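Long-range contact in iron-regulated outer membrane protein (Neisseria meningitidis, PDB 4B7O), which transports iron across the outer membrane as a TonB-dependent transporter and probably acts as a receptor for iron-siderophore uptake: residues N196-S204 against F216-E227. Sequence-based numbering, arbitrary orientation.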
loop_
_atom_site.group_PDB
_atom_site.type_symbol
_atom_site.label_atom_id
_atom_site.label_comp_id
_atom_site.label_asym_id
_atom_site.label_seq_id
_atom_site.Cartn_x
_atom_site.Cartn_y
_atom_site.Cartn_z
ATOM N N ASN A 196 6.208 -21.339 12.079
ATOM C CA ASN A 196 5.524 -21.603 10.848
ATOM C C ASN A 196 5.743 -20.450 9.880
ATOM O O ASN A 196 4.840 -19.640 9.698
ATOM C CB ASN A 196 4.002 -21.725 11.152
ATOM C CG ASN A 196 3.198 -22.139 9.942
ATOM O OD1 ASN A 196 3.757 -22.697 8.982
ATOM N ND2 ASN A 196 1.879 -21.882 9.974
ATOM N N GLU A 197 6.929 -20.283 9.315
ATOM C CA GLU A 197 8.144 -20.929 9.689
ATOM C C GLU A 197 9.199 -19.971 9.168
ATOM O O GLU A 197 9.215 -19.629 7.987
ATOM C CB GLU A 197 8.307 -22.326 9.015
ATOM C CG GLU A 197 9.586 -23.070 9.498
ATOM C CD GLU A 197 9.897 -24.379 8.755
ATOM O OE1 GLU A 197 8.960 -25.153 8.454
ATOM O OE2 GLU A 197 11.090 -24.658 8.474
ATOM N N GLY A 198 10.092 -19.524 10.023
ATOM C CA GLY A 198 11.132 -18.615 9.542
ATOM C C GLY A 198 12.078 -18.195 10.632
ATOM O O GLY A 198 11.821 -18.452 11.802
ATOM N N VAL A 199 13.167 -17.536 10.250
ATOM C CA VAL A 199 14.038 -16.913 11.213
ATOM C C VAL A 199 14.443 -15.560 10.673
ATOM O O VAL A 199 14.676 -15.405 9.484
ATOM C CB VAL A 199 15.306 -17.756 11.482
ATOM C CG1 VAL A 199 14.983 -19.257 11.450
ATOM C CG2 VAL A 199 16.381 -17.436 10.474
ATOM N N SER A 200 14.530 -14.560 11.534
ATOM C CA SER A 200 14.910 -13.245 11.015
ATOM C C SER A 200 15.931 -12.613 11.916
ATOM O O SER A 200 16.087 -13.030 13.056
ATOM C CB SER A 200 13.689 -12.340 10.840
ATOM O OG SER A 200 13.098 -12.089 12.098
ATOM N N TYR A 201 16.638 -11.620 11.404
ATOM C CA TYR A 201 17.625 -10.924 12.211
ATOM C C TYR A 201 17.957 -9.655 11.533
ATOM O O TYR A 201 17.687 -9.508 10.338
ATOM C CB TYR A 201 18.890 -11.753 12.422
ATOM C CG TYR A 201 19.580 -12.184 11.166
ATOM C CD1 TYR A 201 19.153 -13.333 10.495
ATOM C CD2 TYR A 201 20.691 -11.478 10.661
ATOM C CE1 TYR A 201 19.768 -13.759 9.317
ATOM C CE2 TYR A 201 21.334 -11.901 9.487
ATOM C CZ TYR A 201 20.841 -13.035 8.820
ATOM O OH TYR A 201 21.423 -13.503 7.690
ATOM N N GLY A 202 18.572 -8.748 12.290
ATOM C CA GLY A 202 18.881 -7.463 11.760
ATOM C C GLY A 202 19.819 -6.723 12.654
ATOM O O GLY A 202 19.958 -7.046 13.808
ATOM N N ALA A 203 20.476 -5.723 12.092
ATOM C CA ALA A 203 21.354 -4.908 12.870
ATOM C C ALA A 203 21.290 -3.465 12.372
ATOM O O ALA A 203 21.141 -3.164 11.166
ATOM C CB ALA A 203 22.759 -5.422 12.759
ATOM N N SER A 204 21.410 -2.553 13.307
ATOM C CA SER A 204 21.464 -1.179 12.928
ATOM C C SER A 204 22.567 -0.423 13.675
ATOM O O SER A 204 22.843 -0.740 14.847
ATOM C CB SER A 204 20.086 -0.545 13.137
ATOM O OG SER A 204 20.085 0.701 12.472
ATOM N N PHE A 216 22.711 3.479 9.525
ATOM C CA PHE A 216 22.697 2.377 8.570
ATOM C C PHE A 216 22.001 1.148 9.139
ATOM O O PHE A 216 22.307 0.701 10.252
ATOM C CB PHE A 216 24.089 2.060 8.006
ATOM C CG PHE A 216 24.102 0.867 7.118
ATOM C CD1 PHE A 216 23.704 0.979 5.785
ATOM C CD2 PHE A 216 24.447 -0.398 7.622
ATOM C CE1 PHE A 216 23.675 -0.152 4.946
ATOM C CE2 PHE A 216 24.414 -1.530 6.799
ATOM C CZ PHE A 216 24.036 -1.410 5.458
ATOM N N SER A 217 21.083 0.592 8.370
ATOM C CA SER A 217 20.305 -0.537 8.856
ATOM C C SER A 217 20.132 -1.698 7.885
ATOM O O SER A 217 19.784 -1.504 6.722
ATOM C CB SER A 217 18.935 -0.077 9.265
ATOM O OG SER A 217 18.692 -0.649 10.489
ATOM N N TYR A 218 20.309 -2.910 8.406
ATOM C CA TYR A 218 20.214 -4.106 7.628
ATOM C C TYR A 218 19.222 -5.079 8.284
ATOM O O TYR A 218 19.247 -5.258 9.503
ATOM C CB TYR A 218 21.600 -4.768 7.565
ATOM C CG TYR A 218 21.538 -6.086 6.840
ATOM C CD1 TYR A 218 21.355 -6.132 5.441
ATOM C CD2 TYR A 218 21.616 -7.286 7.535
ATOM C CE1 TYR A 218 21.267 -7.338 4.763
ATOM C CE2 TYR A 218 21.544 -8.504 6.855
ATOM C CZ TYR A 218 21.370 -8.517 5.469
ATOM O OH TYR A 218 21.289 -9.721 4.812
ATOM N N ASN A 219 18.415 -5.762 7.491
ATOM C CA ASN A 219 17.466 -6.709 8.054
ATOM C C ASN A 219 17.223 -7.878 7.124
ATOM O O ASN A 219 17.030 -7.722 5.910
ATOM C CB ASN A 219 16.129 -6.030 8.391
ATOM C CG ASN A 219 15.452 -6.657 9.605
ATOM O OD1 ASN A 219 14.614 -7.603 9.493
ATOM N ND2 ASN A 219 15.829 -6.156 10.796
ATOM N N ARG A 220 17.214 -9.073 7.673
ATOM C CA ARG A 220 16.894 -10.164 6.821
ATOM C C ARG A 220 15.850 -11.029 7.443
ATOM O O ARG A 220 15.818 -11.198 8.630
ATOM C CB ARG A 220 18.126 -10.940 6.434
ATOM C CG ARG A 220 17.826 -12.380 6.083
ATOM C CD ARG A 220 19.088 -13.070 5.640
ATOM N NE ARG A 220 18.854 -14.217 4.762
ATOM C CZ ARG A 220 19.379 -15.431 4.984
ATOM N NH1 ARG A 220 20.132 -15.637 6.069
ATOM N NH2 ARG A 220 19.150 -16.439 4.138
ATOM N N ASN A 221 14.936 -11.526 6.633
ATOM C CA ASN A 221 13.936 -12.414 7.138
ATOM C C ASN A 221 13.784 -13.599 6.207
ATOM O O ASN A 221 13.337 -13.457 5.061
ATOM C CB ASN A 221 12.604 -11.705 7.349
ATOM C CG ASN A 221 11.487 -12.670 7.749
ATOM O OD1 ASN A 221 11.712 -13.747 8.353
ATOM N ND2 ASN A 221 10.268 -12.299 7.405
ATOM N N ASP A 222 14.199 -14.766 6.681
ATOM C CA ASP A 222 14.228 -15.893 5.787
ATOM C C ASP A 222 13.060 -16.817 6.023
ATOM O O ASP A 222 12.983 -17.489 7.031
ATOM C CB ASP A 222 15.542 -16.637 5.938
ATOM C CG ASP A 222 15.680 -17.750 4.927
ATOM O OD1 ASP A 222 14.885 -17.766 3.954
ATOM O OD2 ASP A 222 16.571 -18.615 5.119
ATOM N N GLU A 223 12.085 -16.843 5.146
ATOM C CA GLU A 223 10.928 -17.647 5.562
ATOM C C GLU A 223 10.730 -18.871 4.699
ATOM O O GLU A 223 10.762 -18.769 3.498
ATOM C CB GLU A 223 9.647 -16.816 5.578
ATOM C CG GLU A 223 9.620 -15.643 6.555
ATOM C CD GLU A 223 8.406 -14.750 6.323
ATOM O OE1 GLU A 223 8.143 -14.431 5.126
ATOM O OE2 GLU A 223 7.706 -14.387 7.315
ATOM N N LYS A 224 10.515 -20.014 5.328
ATOM C CA LYS A 224 10.120 -21.233 4.633
ATOM C C LYS A 224 8.644 -21.217 4.275
ATOM O O LYS A 224 7.927 -20.301 4.620
ATOM C CB LYS A 224 10.354 -22.478 5.513
ATOM C CG LYS A 224 11.810 -22.836 5.795
ATOM C CD LYS A 224 12.769 -22.076 4.899
ATOM C CE LYS A 224 14.139 -22.021 5.584
ATOM N NZ LYS A 224 15.104 -21.160 4.829
ATOM N N GLU A 225 8.186 -22.299 3.649
ATOM C CA GLU A 225 6.845 -22.386 3.163
ATOM C C GLU A 225 5.986 -22.588 4.372
ATOM O O GLU A 225 6.354 -23.319 5.285
ATOM C CB GLU A 225 6.711 -23.523 2.187
ATOM C CG GLU A 225 7.284 -23.276 0.799
ATOM C CD GLU A 225 7.082 -24.510 -0.095
ATOM O OE1 GLU A 225 6.874 -25.623 0.476
ATOM O OE2 GLU A 225 7.096 -24.382 -1.356
ATOM N N TYR A 226 4.884 -21.861 4.436
ATOM C CA TYR A 226 4.140 -21.809 5.675
ATOM C C TYR A 226 3.052 -22.849 5.566
ATOM O O TYR A 226 2.609 -23.222 4.471
ATOM C CB TYR A 226 3.587 -20.366 5.921
ATOM C CG TYR A 226 2.506 -19.926 4.909
ATOM C CD1 TYR A 226 1.179 -20.314 5.091
ATOM C CD2 TYR A 226 2.819 -19.161 3.774
ATOM C CE1 TYR A 226 0.176 -19.943 4.213
ATOM C CE2 TYR A 226 1.815 -18.796 2.853
ATOM C CZ TYR A 226 0.487 -19.206 3.088
ATOM O OH TYR A 226 -0.554 -18.926 2.230
ATOM N N GLU A 227 2.589 -23.334 6.686
ATOM C CA GLU A 227 1.417 -24.168 6.568
ATOM C C GLU A 227 0.145 -23.534 7.106
ATOM O O GLU A 227 0.147 -22.844 8.116
ATOM C CB GLU A 227 1.642 -25.564 7.129
ATOM C CG GLU A 227 2.391 -25.640 8.427
ATOM C CD GLU A 227 2.400 -27.072 8.944
ATOM O OE1 GLU A 227 1.371 -27.523 9.512
ATOM O OE2 GLU A 227 3.423 -27.759 8.757
HETATM O O HOH W 1 22.983 -11.911 5.400
#
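Ser217 and Ser204 face each other as a non-hydrogen-bonded antiparallel pair, their OG atoms 2.8 Å apart; Phe216 O lies within reach of the same Ser204 hydroxyl. Tyr218 then exchanges two backbone hydrogen bonds with Ala203. The edge of its ring receives Tyr201 CE2, 4.3 Å from Tyr218 CE2, and a water bridges the two phenol oxygens. Next, Asn219 lays its amide against Gly202, with ND2 3.5 Å from Gly202 CA. Arg220 and Tyr201 form the central hydrogen-bonded pair, Arg220 N lying 2.7 Å from Tyr201 O. The tyrosine's chi1 of 58°, which tucks CG over the backbone between N and C, swings its ring across the arginine. Arg220 CB sits over one ring face, while NH1 donates to Tyr201 OH at 3.0 Å, the guanidinium standing 85° from the ring plane; NE is salt-bridged to Asp247 of the next strand. This register belongs to the hairpin of strands 198-209 and 212-223, neighbouring staves of the TonB-dependent transporter's transmembrane barrel. Asn221 turns to the opposite face from Arg220, its OD1 against Ser200 CB. Asp222 pairs with Val199 through the backbone; its OD2 accepts a salt-bridging hydrogen bond from Lys224 NZ, 3.0 Å away, and attracts Arg220 NH2 by charge alone. Glu223, on Asn221's face, reaches Asn101 and Lys248. Beyond the strand, Lys224 CG rests 3.3 Å from Glu197 OE2. Past Tyr226, whose hydroxyl bonds to Pro731 O, the Asn196 amide grips the Glu227 backbone twice: OD1 accepts from N on a lone pair, nearly straight at 175°, and ND2 donates to O.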